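Cellulose 1,4-beta-cellobiosidase (Thermobifida fusca, PDB 4JJJ) probably hydrolyses cellulose to cellobiose as a family 48 cellobiohydrolase, represented here by its glycoside hydrolase domain with bound sugar chains. Local coordinates at residues Q4-Q9 with E625-F630. The protein carries 1 engineered substitution. Residues are numbered along the deposited sequence; the frame is centred on the assembly and turned at random.
Sequences QAFLEQ and EIATAF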
loop_
_atom_site.group_PDB
_atom_site.type_symbol
_atom_site.label_atom_id
_atom_site.label_comp_id
_atom_site.label_asym_id
_atom_site.label_seq_id
_atom_site.Cartn_x
_atom_site.Cartn_y
_atom_site.Cartn_z
ATOM N N GLN A 4 -26.005 -10.542 9.848
ATOM C CA GLN A 4 -26.958 -9.372 9.743
ATOM C C GLN A 4 -26.203 -8.046 9.822
ATOM O O GLN A 4 -26.430 -7.175 9.014
ATOM C CB GLN A 4 -28.059 -9.348 10.820
ATOM C CG GLN A 4 -29.386 -9.789 10.196
ATOM C CD GLN A 4 -29.261 -11.115 9.438
ATOM O OE1 GLN A 4 -29.102 -11.160 8.185
ATOM N NE2 GLN A 4 -29.311 -12.239 10.210
ATOM N N ALA A 5 -25.198 -8.068 10.708
ATOM C CA ALA A 5 -24.313 -6.841 10.873
ATOM C C ALA A 5 -23.506 -6.632 9.615
ATOM O O ALA A 5 -23.339 -5.455 9.190
ATOM C CB ALA A 5 -23.463 -6.937 12.088
ATOM N N PHE A 6 -22.948 -7.723 9.062
ATOM C CA PHE A 6 -22.246 -7.615 7.775
ATOM C C PHE A 6 -23.185 -6.966 6.750
ATOM O O PHE A 6 -22.830 -6.055 6.049
ATOM C CB PHE A 6 -21.755 -8.971 7.286
ATOM C CG PHE A 6 -21.370 -8.929 5.838
ATOM C CD1 PHE A 6 -20.242 -8.309 5.421
ATOM C CD2 PHE A 6 -22.205 -9.490 4.898
ATOM C CE1 PHE A 6 -19.941 -8.200 4.039
ATOM C CE2 PHE A 6 -21.898 -9.422 3.564
ATOM C CZ PHE A 6 -20.804 -8.771 3.116
ATOM N N LEU A 7 -24.380 -7.526 6.615
ATOM C CA LEU A 7 -25.202 -7.063 5.492
ATOM C C LEU A 7 -25.588 -5.580 5.743
ATOM O O LEU A 7 -25.687 -4.862 4.776
ATOM C CB LEU A 7 -26.435 -7.981 5.326
ATOM C CG LEU A 7 -26.185 -9.297 4.662
ATOM C CD1 LEU A 7 -27.392 -10.241 5.012
ATOM C CD2 LEU A 7 -25.826 -9.101 3.138
ATOM N N GLU A 8 -25.790 -5.183 6.964
ATOM C CA GLU A 8 -26.152 -3.786 7.283
ATOM C C GLU A 8 -25.022 -2.840 6.862
ATOM O O GLU A 8 -25.254 -1.804 6.250
ATOM C CB GLU A 8 -26.491 -3.635 8.737
ATOM C CG GLU A 8 -26.641 -2.215 9.170
ATOM C CD GLU A 8 -27.010 -2.107 10.583
ATOM O OE1 GLU A 8 -26.314 -2.673 11.520
ATOM O OE2 GLU A 8 -28.014 -1.259 10.727
ATOM N N GLN A 9 -23.819 -3.184 7.298
ATOM C CA GLN A 9 -22.637 -2.387 6.940
ATOM C C GLN A 9 -22.402 -2.374 5.436
ATOM O O GLN A 9 -22.127 -1.314 4.841
ATOM C CB GLN A 9 -21.441 -2.979 7.728
ATOM C CG GLN A 9 -20.104 -2.277 7.505
ATOM C CD GLN A 9 -19.990 -0.877 8.048
ATOM O OE1 GLN A 9 -20.933 -0.272 8.609
ATOM N NE2 GLN A 9 -18.791 -0.314 7.887
ATOM N N GLU A 625 -13.127 -3.139 6.138
ATOM C CA GLU A 625 -12.434 -3.944 7.139
ATOM C C GLU A 625 -13.430 -4.386 8.182
ATOM O O GLU A 625 -13.555 -5.549 8.558
ATOM C CB GLU A 625 -11.256 -3.143 7.761
ATOM C CG GLU A 625 -10.284 -4.028 8.450
ATOM C CD GLU A 625 -9.118 -4.410 7.567
ATOM O OE1 GLU A 625 -8.997 -5.564 7.191
ATOM O OE2 GLU A 625 -8.293 -3.553 7.160
ATOM N N ILE A 626 -14.265 -3.427 8.623
ATOM C CA ILE A 626 -15.316 -3.720 9.585
ATOM C C ILE A 626 -16.322 -4.793 9.048
ATOM O O ILE A 626 -16.680 -5.733 9.770
ATOM C CB ILE A 626 -16.061 -2.433 10.054
ATOM C CG1 ILE A 626 -15.105 -1.473 10.758
ATOM C CG2 ILE A 626 -17.205 -2.801 10.941
ATOM C CD1 ILE A 626 -15.723 -0.057 10.838
ATOM N N ALA A 627 -16.875 -4.515 7.882
ATOM C CA ALA A 627 -17.789 -5.478 7.255
ATOM C C ALA A 627 -17.165 -6.859 7.247
ATOM O O ALA A 627 -17.826 -7.813 7.543
ATOM C CB ALA A 627 -18.130 -5.074 5.850
ATOM N N THR A 628 -15.913 -6.968 6.818
ATOM C CA THR A 628 -15.230 -8.294 6.716
ATOM C C THR A 628 -15.056 -8.897 8.115
ATOM O O THR A 628 -15.093 -10.137 8.212
ATOM C CB THR A 628 -13.928 -8.239 5.960
ATOM O OG1 THR A 628 -12.865 -7.573 6.730
ATOM C CG2 THR A 628 -14.151 -7.658 4.596
ATOM N N ALA A 629 -14.903 -8.124 9.166
ATOM C CA ALA A 629 -14.738 -8.650 10.521
ATOM C C ALA A 629 -16.058 -9.298 10.975
ATOM O O ALA A 629 -16.070 -10.346 11.567
ATOM C CB ALA A 629 -14.266 -7.545 11.504
ATOM N N PHE A 630 -17.148 -8.618 10.695
ATOM C CA PHE A 630 -18.469 -9.197 10.994
ATOM C C PHE A 630 -18.727 -10.470 10.227
ATOM O O PHE A 630 -19.171 -11.484 10.824
ATOM C CB PHE A 630 -19.587 -8.203 10.713
ATOM C CG PHE A 630 -19.526 -6.930 11.538
ATOM C CD1 PHE A 630 -18.963 -6.866 12.848
ATOM C CD2 PHE A 630 -20.180 -5.807 11.056
ATOM C CE1 PHE A 630 -18.994 -5.665 13.587
ATOM C CE2 PHE A 630 -20.188 -4.598 11.778
ATOM C CZ PHE A 630 -19.676 -4.534 13.042
#
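Ala5 lays its methyl over one face of the Phe630 ring: CB of Ala5 lies 4.1 Å from the ring centroid and 27° off the ring normal, which meets the criteria for a CH-pi contact. Its closest ring atom is Phe630 CD2. CG of Phe630 is anti to its carbonyl carbon, which carries the ring to the Ala5 methyl. Phe630 CB abuts the helix 2-14 backbone, 3.8 Å from Phe6 N. Phe6 presents an edge instead. Its CG is anti to the backbone N (chi1 165°), and CD1 comes within 3.3 Å of Ala627 O, which lies near the ring plane; the rim, not the face, therefore meets this carbonyl. The Ala627 methyl touches two side chains, Phe6 CD1 at 3.9 Å and Gln9 CG at 3.8 Å. The Gln9 chain, bent at chi2, crosses the Ile626 side chain at about a right angle, and its NE2 lies 4.1 Å from Ile626 CB; this amide nitrogen is hydrogen-bonded to Gln623 OE1, one turn earlier on helix 620-637. Alanine at 627 matches the close backbone approach, Phe6 CA to Ala627 CA being 5.0 Å. The local axes come within 8.2 Å and run nearly antiparallel, at 159°. All six touching residues are buried, and the contact joins the first and last helices of the chain, consistent with closure of the (alpha/alpha)6 barrel. Around the pair, helix 50-67 meets Phe6 through Val66 and Ala627 through Leu59, helix 519-533 places Leu533 against both Ala5 and Phe630, and helix 499-516 reaches Ile626 through Val499.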